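PDB 3OS7: galactose mutarotase-like protein, which probably binds carbohydrates and may interconvert the anomers of aldose sugars, as other members of the aldose 1-epimerase family do. Local coordinates for residues Ile33-Gly38 and Asn114-Val119; Gly110-Ser115 and Val133-Thr138; Leu74-Pro79 and Phe153-Glu158; Ile9-Ile14 and His120-Asp125. All coordinates share one frame; numbering follows the deposited sequence.

Contact 1 (Ile33-Gly38 and Asn114-Val119)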
# COMPACT_ATOMS: atom_id res chain seq x y z
N ILE A 33 -7.64 -11.83 2.05
CA ILE A 33 -9.06 -11.90 1.65
C ILE A 33 -9.21 -11.66 0.13
O ILE A 33 -9.36 -10.51 -0.32
CB ILE A 33 -9.94 -10.87 2.39
CG1 ILE A 33 -9.63 -10.80 3.90
CG2 ILE A 33 -11.44 -11.21 2.14
CD1 ILE A 33 -9.89 -12.07 4.66
N PRO A 34 -9.19 -12.73 -0.66
CA PRO A 34 -9.29 -12.58 -2.11
C PRO A 34 -10.51 -11.79 -2.59
O PRO A 34 -10.35 -10.92 -3.47
CB PRO A 34 -9.29 -14.02 -2.62
CG PRO A 34 -8.57 -14.78 -1.56
CD PRO A 34 -8.96 -14.13 -0.27
N ASP A 35 -11.67 -12.02 -1.99
CA ASP A 35 -12.90 -11.33 -2.38
C ASP A 35 -12.91 -9.81 -2.21
O ASP A 35 -13.72 -9.13 -2.84
CB ASP A 35 -14.09 -11.88 -1.59
CG ASP A 35 -14.67 -13.15 -2.21
OD1 ASP A 35 -14.33 -13.48 -3.36
OD2 ASP A 35 -15.48 -13.82 -1.54
N VAL A 36 -12.05 -9.27 -1.35
CA VAL A 36 -11.91 -7.84 -1.21
C VAL A 36 -10.44 -7.40 -1.46
O VAL A 36 -9.63 -7.28 -0.54
CB VAL A 36 -12.44 -7.33 0.15
CG1 VAL A 36 -12.44 -5.83 0.18
CG2 VAL A 36 -13.90 -7.86 0.43
N GLY A 37 -10.13 -7.18 -2.72
CA GLY A 37 -8.84 -6.58 -3.09
C GLY A 37 -7.63 -7.45 -2.91
O GLY A 37 -6.50 -6.94 -3.00
N GLY A 38 -7.81 -8.75 -2.67
CA GLY A 38 -6.67 -9.59 -2.29
C GLY A 38 -5.93 -8.97 -1.12
O GLY A 38 -4.69 -9.03 -1.04
N ASN A 114 -11.50 -2.91 -4.08
CA ASN A 114 -12.88 -3.31 -3.69
C ASN A 114 -13.35 -4.57 -4.41
O ASN A 114 -14.43 -5.07 -4.14
CB ASN A 114 -13.87 -2.19 -4.04
CG ASN A 114 -13.49 -0.83 -3.46
OD1 ASN A 114 -12.88 -0.03 -4.15
ND2 ASN A 114 -13.87 -0.56 -2.21
N SER A 115 -12.54 -5.07 -5.33
CA SER A 115 -12.99 -6.08 -6.30
C SER A 115 -12.58 -7.49 -5.93
O SER A 115 -11.73 -7.68 -5.06
CB SER A 115 -12.44 -5.72 -7.68
OG SER A 115 -13.05 -4.52 -8.10
N LYS A 116 -13.20 -8.48 -6.55
CA LYS A 116 -12.86 -9.88 -6.27
C LYS A 116 -11.63 -10.31 -7.04
O LYS A 116 -11.57 -10.13 -8.24
CB LYS A 116 -14.00 -10.82 -6.65
CG LYS A 116 -15.28 -10.57 -5.90
CD LYS A 116 -16.25 -11.75 -6.08
CE LYS A 116 -17.66 -11.33 -5.70
NZ LYS A 116 -18.59 -12.51 -5.64
N TRP A 117 -10.66 -10.85 -6.32
CA TRP A 117 -9.49 -11.44 -6.90
C TRP A 117 -9.62 -12.94 -6.77
O TRP A 117 -10.40 -13.42 -5.95
CB TRP A 117 -8.24 -10.95 -6.17
CG TRP A 117 -7.92 -9.50 -6.35
CD1 TRP A 117 -8.74 -8.42 -6.10
CD2 TRP A 117 -6.64 -8.93 -6.69
NE1 TRP A 117 -8.08 -7.25 -6.32
CE2 TRP A 117 -6.79 -7.53 -6.68
CE3 TRP A 117 -5.41 -9.47 -7.05
CZ2 TRP A 117 -5.74 -6.66 -7.01
CZ3 TRP A 117 -4.38 -8.62 -7.38
CH2 TRP A 117 -4.55 -7.23 -7.36
N THR A 118 -8.86 -13.68 -7.58
CA THR A 118 -8.89 -15.13 -7.53
C THR A 118 -7.54 -15.66 -7.09
O THR A 118 -6.51 -15.03 -7.32
CB THR A 118 -9.31 -15.72 -8.85
OG1 THR A 118 -8.41 -15.29 -9.86
CG2 THR A 118 -10.73 -15.22 -9.20
N VAL A 119 -7.55 -16.79 -6.40
CA VAL A 119 -6.33 -17.40 -5.90
C VAL A 119 -5.62 -18.04 -7.08
O VAL A 119 -6.21 -18.83 -7.82
CB VAL A 119 -6.60 -18.41 -4.78
CG1 VAL A 119 -5.33 -19.13 -4.37
CG2 VAL A 119 -7.21 -17.72 -3.58
O HOH W 1 -12.67 -14.24 -5.05
O HOH W 2 -15.72 -7.55 -3.56

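Contact 2 (Gly110-Ser115 and Val133-Thr138)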
# COMPACT_ATOMS: atom_id res chain seq x y z
N GLY A 110 -8.94 4.06 -7.19
CA GLY A 110 -9.30 2.93 -8.05
C GLY A 110 -10.30 1.93 -7.44
O GLY A 110 -10.77 2.10 -6.33
N PHE A 111 -10.61 0.89 -8.19
CA PHE A 111 -11.63 -0.08 -7.79
C PHE A 111 -11.06 -1.46 -7.47
O PHE A 111 -11.77 -2.31 -6.94
CB PHE A 111 -12.71 -0.24 -8.89
CG PHE A 111 -12.14 -0.60 -10.22
CD1 PHE A 111 -11.88 -1.92 -10.54
CD2 PHE A 111 -11.82 0.38 -11.14
CE1 PHE A 111 -11.30 -2.26 -11.75
CE2 PHE A 111 -11.23 0.06 -12.34
CZ PHE A 111 -10.97 -1.27 -12.66
N ILE A 112 -9.80 -1.72 -7.81
CA ILE A 112 -9.29 -3.07 -7.65
C ILE A 112 -9.21 -3.46 -6.17
O ILE A 112 -9.34 -4.60 -5.83
CB ILE A 112 -7.94 -3.36 -8.42
CG1 ILE A 112 -6.79 -2.52 -7.89
CG2 ILE A 112 -8.13 -3.18 -9.95
CD1 ILE A 112 -5.46 -2.86 -8.61
N LYS A 113 -9.07 -2.47 -5.29
CA LYS A 113 -9.08 -2.72 -3.85
C LYS A 113 -10.44 -3.21 -3.34
O LYS A 113 -10.51 -3.79 -2.27
CB LYS A 113 -8.72 -1.45 -3.05
CG LYS A 113 -9.70 -0.29 -3.21
CD LYS A 113 -9.16 1.00 -2.52
CE LYS A 113 -10.25 1.99 -2.32
NZ LYS A 113 -11.08 2.20 -3.51
N ASN A 114 -11.50 -2.91 -4.08
CA ASN A 114 -12.88 -3.31 -3.69
C ASN A 114 -13.35 -4.57 -4.41
O ASN A 114 -14.43 -5.07 -4.14
CB ASN A 114 -13.87 -2.19 -4.04
CG ASN A 114 -13.49 -0.83 -3.46
OD1 ASN A 114 -12.88 -0.03 -4.15
ND2 ASN A 114 -13.87 -0.56 -2.21
N SER A 115 -12.54 -5.07 -5.33
CA SER A 115 -12.99 -6.08 -6.30
C SER A 115 -12.58 -7.49 -5.93
O SER A 115 -11.73 -7.68 -5.06
CB SER A 115 -12.44 -5.72 -7.68
OG SER A 115 -13.05 -4.52 -8.10
N VAL A 133 -2.45 -14.02 -5.70
CA VAL A 133 -3.81 -13.71 -6.14
C VAL A 133 -3.70 -12.88 -7.39
O VAL A 133 -2.73 -12.15 -7.57
CB VAL A 133 -4.66 -12.95 -5.05
CG1 VAL A 133 -4.95 -13.88 -3.87
CG2 VAL A 133 -3.95 -11.63 -4.60
N VAL A 134 -4.68 -13.01 -8.26
CA VAL A 134 -4.73 -12.20 -9.47
C VAL A 134 -6.07 -11.54 -9.66
O VAL A 134 -7.11 -12.00 -9.15
CB VAL A 134 -4.41 -13.02 -10.74
CG1 VAL A 134 -2.98 -13.56 -10.70
CG2 VAL A 134 -5.41 -14.14 -10.93
N PHE A 135 -6.04 -10.43 -10.36
CA PHE A 135 -7.23 -9.73 -10.80
C PHE A 135 -7.18 -9.60 -12.31
O PHE A 135 -6.27 -8.97 -12.85
CB PHE A 135 -7.28 -8.32 -10.22
CG PHE A 135 -8.52 -7.58 -10.65
CD1 PHE A 135 -9.75 -7.90 -10.11
CD2 PHE A 135 -8.47 -6.64 -11.62
CE1 PHE A 135 -10.89 -7.26 -10.53
CE2 PHE A 135 -9.61 -5.99 -12.06
CZ PHE A 135 -10.81 -6.29 -11.51
N ASP A 136 -8.16 -10.20 -12.97
CA ASP A 136 -8.28 -10.17 -14.43
C ASP A 136 -9.31 -9.13 -14.85
O ASP A 136 -10.50 -9.24 -14.53
CB ASP A 136 -8.68 -11.54 -14.94
CG ASP A 136 -7.67 -12.63 -14.58
OD1 ASP A 136 -6.49 -12.48 -14.95
OD2 ASP A 136 -8.07 -13.62 -13.92
N PHE A 137 -8.85 -8.09 -15.53
CA PHE A 137 -9.72 -7.02 -15.99
C PHE A 137 -9.99 -7.27 -17.47
O PHE A 137 -9.08 -7.17 -18.29
CB PHE A 137 -9.07 -5.67 -15.77
CG PHE A 137 -9.97 -4.49 -16.08
CD1 PHE A 137 -11.03 -4.15 -15.25
CD2 PHE A 137 -9.72 -3.66 -17.17
CE1 PHE A 137 -11.82 -3.06 -15.52
CE2 PHE A 137 -10.52 -2.58 -17.44
CZ PHE A 137 -11.56 -2.26 -16.62
N THR A 138 -11.23 -7.60 -17.79
CA THR A 138 -11.62 -7.95 -19.15
C THR A 138 -12.57 -6.94 -19.76
O THR A 138 -13.09 -6.05 -19.10
CB THR A 138 -12.34 -9.33 -19.20
OG1 THR A 138 -13.65 -9.20 -18.67
CG2 THR A 138 -11.57 -10.38 -18.42

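Contact 3 (Leu74-Pro79 and Phe153-Glu158)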
# COMPACT_ATOMS: atom_id res chain seq x y z
N LEU A 74 -3.38 -4.24 3.55
CA LEU A 74 -2.59 -3.80 2.40
C LEU A 74 -3.51 -3.61 1.17
O LEU A 74 -3.63 -4.52 0.33
CB LEU A 74 -1.48 -4.82 2.10
CG LEU A 74 -0.42 -5.05 3.18
CD1 LEU A 74 0.56 -6.12 2.77
CD2 LEU A 74 0.33 -3.73 3.44
N PRO A 75 -4.18 -2.47 1.08
CA PRO A 75 -5.06 -2.16 -0.05
C PRO A 75 -4.29 -1.68 -1.27
O PRO A 75 -3.69 -0.61 -1.25
CB PRO A 75 -5.94 -1.02 0.48
CG PRO A 75 -5.54 -0.86 1.95
CD PRO A 75 -4.16 -1.36 2.05
N VAL A 76 -4.36 -2.44 -2.36
CA VAL A 76 -3.67 -2.04 -3.58
C VAL A 76 -4.45 -0.97 -4.36
O VAL A 76 -5.65 -1.10 -4.60
CB VAL A 76 -3.29 -3.26 -4.44
CG1 VAL A 76 -4.52 -3.93 -4.99
CG2 VAL A 76 -2.31 -2.87 -5.54
N LEU A 77 -3.74 0.06 -4.81
CA LEU A 77 -4.36 1.23 -5.42
C LEU A 77 -3.94 1.36 -6.88
O LEU A 77 -2.75 1.21 -7.19
CB LEU A 77 -3.95 2.50 -4.70
CG LEU A 77 -4.09 2.50 -3.19
CD1 LEU A 77 -3.53 3.78 -2.58
CD2 LEU A 77 -5.59 2.31 -2.79
N PHE A 78 -4.89 1.69 -7.74
CA PHE A 78 -4.68 1.87 -9.18
C PHE A 78 -5.76 2.80 -9.70
O PHE A 78 -6.86 2.34 -10.01
CB PHE A 78 -4.76 0.51 -9.87
CG PHE A 78 -4.51 0.53 -11.39
CD1 PHE A 78 -3.38 1.13 -11.92
CD2 PHE A 78 -5.38 -0.11 -12.26
CE1 PHE A 78 -3.14 1.14 -13.27
CE2 PHE A 78 -5.15 -0.12 -13.62
CZ PHE A 78 -4.03 0.51 -14.14
N PRO A 79 -5.49 4.11 -9.74
CA PRO A 79 -4.27 4.80 -9.35
C PRO A 79 -4.30 5.07 -7.84
O PRO A 79 -5.39 5.20 -7.28
CB PRO A 79 -4.38 6.12 -10.08
CG PRO A 79 -5.86 6.40 -10.09
CD PRO A 79 -6.53 5.07 -10.20
N PHE A 153 -3.54 -7.84 -12.90
CA PHE A 153 -2.78 -7.53 -11.72
C PHE A 153 -2.47 -8.83 -10.95
O PHE A 153 -3.28 -9.77 -10.92
CB PHE A 153 -3.59 -6.58 -10.82
CG PHE A 153 -3.01 -5.22 -10.65
CD1 PHE A 153 -2.12 -4.95 -9.64
CD2 PHE A 153 -3.41 -4.17 -11.49
CE1 PHE A 153 -1.64 -3.67 -9.45
CE2 PHE A 153 -2.92 -2.88 -11.31
CZ PHE A 153 -2.04 -2.64 -10.30
N LYS A 154 -1.31 -8.89 -10.32
CA LYS A 154 -0.95 -10.02 -9.47
C LYS A 154 -0.26 -9.52 -8.22
O LYS A 154 0.60 -8.63 -8.29
CB LYS A 154 -0.02 -10.99 -10.20
CG LYS A 154 0.42 -12.16 -9.35
CD LYS A 154 0.93 -13.38 -10.19
CE LYS A 154 1.98 -13.05 -11.22
NZ LYS A 154 1.92 -14.11 -12.30
N LEU A 155 -0.68 -10.07 -7.09
CA LEU A 155 0.01 -9.87 -5.82
C LEU A 155 0.58 -11.23 -5.43
O LEU A 155 -0.14 -12.21 -5.32
CB LEU A 155 -0.91 -9.34 -4.72
CG LEU A 155 -1.85 -8.20 -5.05
CD1 LEU A 155 -2.70 -7.78 -3.85
CD2 LEU A 155 -1.07 -7.02 -5.58
N SER A 156 1.89 -11.27 -5.26
CA SER A 156 2.60 -12.48 -4.89
C SER A 156 3.23 -12.31 -3.51
O SER A 156 4.18 -11.54 -3.32
CB SER A 156 3.65 -12.81 -5.95
OG SER A 156 4.28 -14.04 -5.60
N TYR A 157 2.67 -13.01 -2.53
CA TYR A 157 3.11 -12.88 -1.16
C TYR A 157 3.93 -14.07 -0.73
O TYR A 157 3.47 -15.21 -0.79
CB TYR A 157 1.89 -12.73 -0.24
CG TYR A 157 1.28 -11.37 -0.33
CD1 TYR A 157 1.92 -10.27 0.26
CD2 TYR A 157 0.10 -11.14 -0.99
CE1 TYR A 157 1.39 -9.02 0.21
CE2 TYR A 157 -0.44 -9.86 -1.04
CZ TYR A 157 0.21 -8.81 -0.45
OH TYR A 157 -0.30 -7.51 -0.49
N GLU A 158 5.15 -13.81 -0.28
CA GLU A 158 6.02 -14.86 0.20
C GLU A 158 6.31 -14.60 1.66
O GLU A 158 6.95 -13.61 2.04
CB GLU A 158 7.31 -14.91 -0.61
CG GLU A 158 8.35 -15.84 -0.03
CD GLU A 158 9.77 -15.46 -0.50
OE1 GLU A 158 10.01 -15.70 -1.71
OE2 GLU A 158 10.58 -14.89 0.30
O HOH W 3 -2.82 -7.17 -0.16

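Contact 4 (Ile9-Ile14 and His120-Asp125)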
# COMPACT_ATOMS: atom_id res chain seq x y z
N ILE A 9 -0.42 -23.50 4.99
CA ILE A 9 -1.36 -22.65 4.25
C ILE A 9 -2.72 -23.29 4.42
O ILE A 9 -2.90 -24.45 4.11
CB ILE A 9 -1.06 -22.56 2.75
CG1 ILE A 9 0.37 -22.00 2.52
CG2 ILE A 9 -2.14 -21.73 2.03
CD1 ILE A 9 0.77 -21.94 1.04
N LYS A 10 -3.70 -22.50 4.85
CA LYS A 10 -5.07 -22.98 5.12
C LYS A 10 -6.07 -22.09 4.40
O LYS A 10 -6.05 -20.88 4.56
CB LYS A 10 -5.34 -22.99 6.62
CG LYS A 10 -6.74 -23.45 7.02
CD LYS A 10 -6.88 -23.52 8.53
CE LYS A 10 -8.22 -24.09 8.94
NZ LYS A 10 -8.31 -24.24 10.43
N GLU A 11 -6.91 -22.71 3.58
CA GLU A 11 -8.02 -22.03 2.97
C GLU A 11 -9.23 -22.32 3.85
O GLU A 11 -9.50 -23.47 4.14
CB GLU A 11 -8.24 -22.58 1.60
CG GLU A 11 -9.38 -22.00 0.81
CD GLU A 11 -9.34 -22.51 -0.64
OE1 GLU A 11 -8.24 -22.90 -1.10
OE2 GLU A 11 -10.37 -22.50 -1.33
N GLU A 12 -9.93 -21.27 4.27
CA GLU A 12 -11.06 -21.43 5.19
C GLU A 12 -12.12 -20.37 4.92
O GLU A 12 -11.97 -19.57 4.01
CB GLU A 12 -10.57 -21.38 6.64
CG GLU A 12 -10.03 -20.05 7.06
CD GLU A 12 -9.14 -20.12 8.31
OE1 GLU A 12 -7.92 -19.96 8.17
OE2 GLU A 12 -9.65 -20.34 9.42
N ILE A 13 -13.22 -20.40 5.67
CA ILE A 13 -14.35 -19.50 5.44
C ILE A 13 -14.29 -18.38 6.48
O ILE A 13 -14.02 -18.61 7.64
CB ILE A 13 -15.70 -20.22 5.57
CG1 ILE A 13 -15.83 -21.34 4.52
CG2 ILE A 13 -16.85 -19.24 5.41
CD1 ILE A 13 -15.51 -20.89 3.10
N ILE A 14 -14.55 -17.16 6.04
CA ILE A 14 -14.62 -16.01 6.97
C ILE A 14 -15.90 -15.24 6.59
O ILE A 14 -16.37 -15.33 5.47
CB ILE A 14 -13.33 -15.12 6.86
CG1 ILE A 14 -13.27 -14.05 7.95
CG2 ILE A 14 -13.26 -14.44 5.52
CD1 ILE A 14 -11.90 -13.36 8.05
N HIS A 120 -4.35 -17.70 -7.26
CA HIS A 120 -3.60 -18.13 -8.41
C HIS A 120 -2.64 -19.26 -8.05
O HIS A 120 -2.43 -20.19 -8.85
CB HIS A 120 -2.89 -16.91 -9.01
CG HIS A 120 -2.02 -17.23 -10.18
ND1 HIS A 120 -2.53 -17.53 -11.43
CD2 HIS A 120 -0.67 -17.28 -10.29
CE1 HIS A 120 -1.53 -17.76 -12.26
NE2 HIS A 120 -0.39 -17.60 -11.60
N LYS A 121 -2.03 -19.18 -6.87
CA LYS A 121 -1.04 -20.14 -6.41
C LYS A 121 -0.98 -20.23 -4.89
O LYS A 121 -1.13 -19.22 -4.20
CB LYS A 121 0.32 -19.76 -6.97
CG LYS A 121 1.41 -20.81 -6.71
CD LYS A 121 2.79 -20.36 -7.17
CE LYS A 121 2.86 -20.14 -8.65
NZ LYS A 121 4.28 -20.20 -9.10
N LYS A 122 -0.78 -21.44 -4.39
CA LYS A 122 -0.53 -21.70 -2.99
C LYS A 122 0.57 -22.75 -2.97
O LYS A 122 0.42 -23.80 -3.61
CB LYS A 122 -1.77 -22.28 -2.29
CG LYS A 122 -2.94 -21.35 -2.25
CD LYS A 122 -4.15 -22.00 -1.52
CE LYS A 122 -4.79 -23.20 -2.28
NZ LYS A 122 -5.63 -24.01 -1.31
N LYS A 123 1.68 -22.45 -2.30
CA LYS A 123 2.81 -23.37 -2.29
C LYS A 123 3.63 -23.20 -1.05
O LYS A 123 3.97 -22.07 -0.68
CB LYS A 123 3.70 -23.05 -3.51
CG LYS A 123 4.96 -23.91 -3.69
CD LYS A 123 5.55 -23.60 -5.09
CE LYS A 123 6.68 -24.54 -5.51
NZ LYS A 123 7.97 -24.07 -4.99
N ILE A 124 3.94 -24.33 -0.41
CA ILE A 124 4.97 -24.36 0.61
C ILE A 124 6.24 -24.96 0.05
O ILE A 124 6.21 -25.97 -0.65
CB ILE A 124 4.48 -25.00 1.93
CG1 ILE A 124 3.94 -26.41 1.78
CG2 ILE A 124 3.35 -24.13 2.52
CD1 ILE A 124 3.52 -27.04 3.14
N ASP A 125 7.35 -24.32 0.32
CA ASP A 125 8.62 -24.74 -0.28
C ASP A 125 9.77 -24.16 0.48
O ASP A 125 9.80 -22.96 0.75
CB ASP A 125 8.72 -24.28 -1.74
CG ASP A 125 9.96 -24.83 -2.45
OD1 ASP A 125 10.23 -26.07 -2.34
OD2 ASP A 125 10.65 -24.02 -3.13

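Contact 1 (Ile33-Gly38 and Asn114-Val119)
The carbonyl oxygen of Pro34 is gripped by two backbone amides: Trp117 N reaches Pro34 O over 2.9 Å, while Gly38 N of its own loop adds a weak bond. Trp117 N stands above the plane of that carbonyl, 45° out of it. The loop between strands 28-33 and 39-45 of the five-stranded antiparallel sheet in this galactose mutarotase-like beta fold opens with a type I beta turn, Ile33 to Val36, and lies against the chain entering strand 118-125. A second bond, Gly37 N to Ser115 O at 2.9 Å, lies in the carbonyl plane and is nearly straight. Glycine suits positions 37 and 38 because both have positive phi; at Gly38 the fit is also tight under the indole of Trp117, with Gly38 N 3.6 Å above the ring plane. Trp117 CG is anti to the carbonyl carbon (chi1 -68°), on the side of the loop; the indole NE1 bonds to Ile112 O, so this buried polar atom is satisfied. Proline fits the turn with its fixed phi, and its ring also gives Val119 an apolar partner, Pro34 CG to Val119 CG2 at 3.8 Å. On the more open side Asp35 bonds through OD2 to His18, and its side chain runs beside that of Lys116, pointing the same way, although the charged ends do not touch. Two waters stitch this margin: one donates to Asp35 O and Asn114 O, and the other donates to Asp35 OD1 at 2.5 Å and to Trp117 O at 2.6 Å.

Contact 2 (Gly110-Ser115 and Val133-Thr138)
Phe111 CG sits between the backbone N and the carbonyl carbon (chi1 55°) and Phe137 CG is anti to its backbone N (chi1 -174°); with these torsions the two rings meet. Segment 110-115 lies in the loop between strands 106-108 and 118-125, facing strand 128-137. The side chains cross at about a right angle, with Phe111 CZ 3.5 Å from Phe137 CE1. Their rings are inclined by 35°, neither a stack nor edge-to-face. Phe135, two residues earlier and on the same face of the strand, brings CZ to the edge of the Phe111 ring. It also receives the CG2 branch of Ile112, 3.8 Å from Phe135 CE2, and the CB of Ser115, 3.6 Å from Phe135 CE1. The helix-like turn is held from within. Phe111 O accepts Asn114 N and Ser115 OG from opposite faces of its plane, and Lys113 NZ bonds to Gly110 O at 2.8 Å and Asn114 OD1 at 2.9 Å. A tetraethylene glycol, probably from the crystallisation liquor, lies near Phe111 and may mark a pocket. The loop's hydroxyl and ammonium groups bond locally, and the atoms that touch the strand are carbons, so the contact is apolar.

Contact 3 (Leu74-Pro79 and Phe153-Glu158)
In the buried interior of the beta fold, where strand 151-160 faces the chain around the short strand 76-77, Phe153 points the edge of its ring at the face of Phe78. Phe153 CE2 stands 3.7 Å above the Phe78 ring plane, offset toward the rim, and the planes are 60° apart, an edge-to-face pair with centroids 5.3 Å apart. On the other side of the Phe153 ring from CE2, CE1 lies 4.0 Å from Val76 CG2. The two segments run nearly antiparallel, yet they do not pair as strands: the nearest CA atoms across the segments, those of Val76 and Leu155, are 8.9 Å apart. Strand 76-77 pairs instead with strand 178-189, so the two segments meet through side chains, as between packed layers of the beta-sandwich fold of this family. Branched and aromatic residues suit this filling, as where Val76 CG2 approaches Leu155 CD2. Near the far end the Leu74 and Tyr157 side chains cross obliquely, with Leu74 CD1 3.6 Å from Tyr157 OH. Carried into the core on a long side chain, Tyr157 OH bonds to Gln166 OE1 and, at 2.6 Å, to a water. The same water donates to Leu74 O at 2.8 Å.

Contact 4 (Ile9-Ile14 and His120-Asp125)
Ile9 turns its CB toward strand 120-125, and its two branches divide there. CG1, anti to the carbonyl carbon (chi1 -59°), lies 3.7 Å from CG2 of Ile124, the two side chains sliding past each other in opposite directions. Beyond it, CD1 settles against the backbone of Lys123, 3.5 Å from Lys123 N. The other branch, CG2, comes within 4.1 Å of CD in the Lys122 chain. A beta-branched isoleucine suits this place since its two arms can touch three successive residues of the facing strand, and it meets the aliphatic part of the lysine, at CD. Lys122 then bends at chi3 (-68°), and its ammonium group goes on to Glu11. There Lys122 NZ donates to Glu11 OE1 over 2.8 Å, meeting that oxygen nearly along its C-O bond direction, in a salt bridge between side chains that cross at about a right angle. Glu11 has an extended chain, with CG anti to the backbone N, a length suited to meeting the lysine. Lys123, whose CB points away from segment 9-14, makes a longer salt bridge to Asp125 in its own strand. The contact is a surface one and several of its residues also touch crystal neighbours. The axes of the two short segments come within 8.5 Å, at 145° between their directions, too far apart for backbone pairing. Strand 8-14 pairs instead with strand 18-25 at one margin of the five-stranded sheet, where Ile9 also packs on Ile21, while strand 118-125 pairs with strand 128-137 and has a classic beta bulge at His120 and Lys121, opposite Glu132.

Overall arrangement
The four contacts pass from core to surface. Contact 3 is wholly buried and close to the chain's centre, contact 2 is buried farther out, contact 1 is partly buried, and contact 4 lies on the surface about 22 Å from that centre. Contacts 1 and 4 both join the five-stranded sheet to strand 118-125 or the chain entering it, first through backbone bonds and waters, then through a salt bridge and aliphatic chains. Contacts 2 and 3 use the next strands, 128-137 and 151-160, paired by Phe135 N to Phe153 O, and are mainly apolar and aromatic. Trp117 ties contact 1 to both: it also bonds to the loop of contact 2, and its six-membered ring packs on Val76, Phe153 and Leu155.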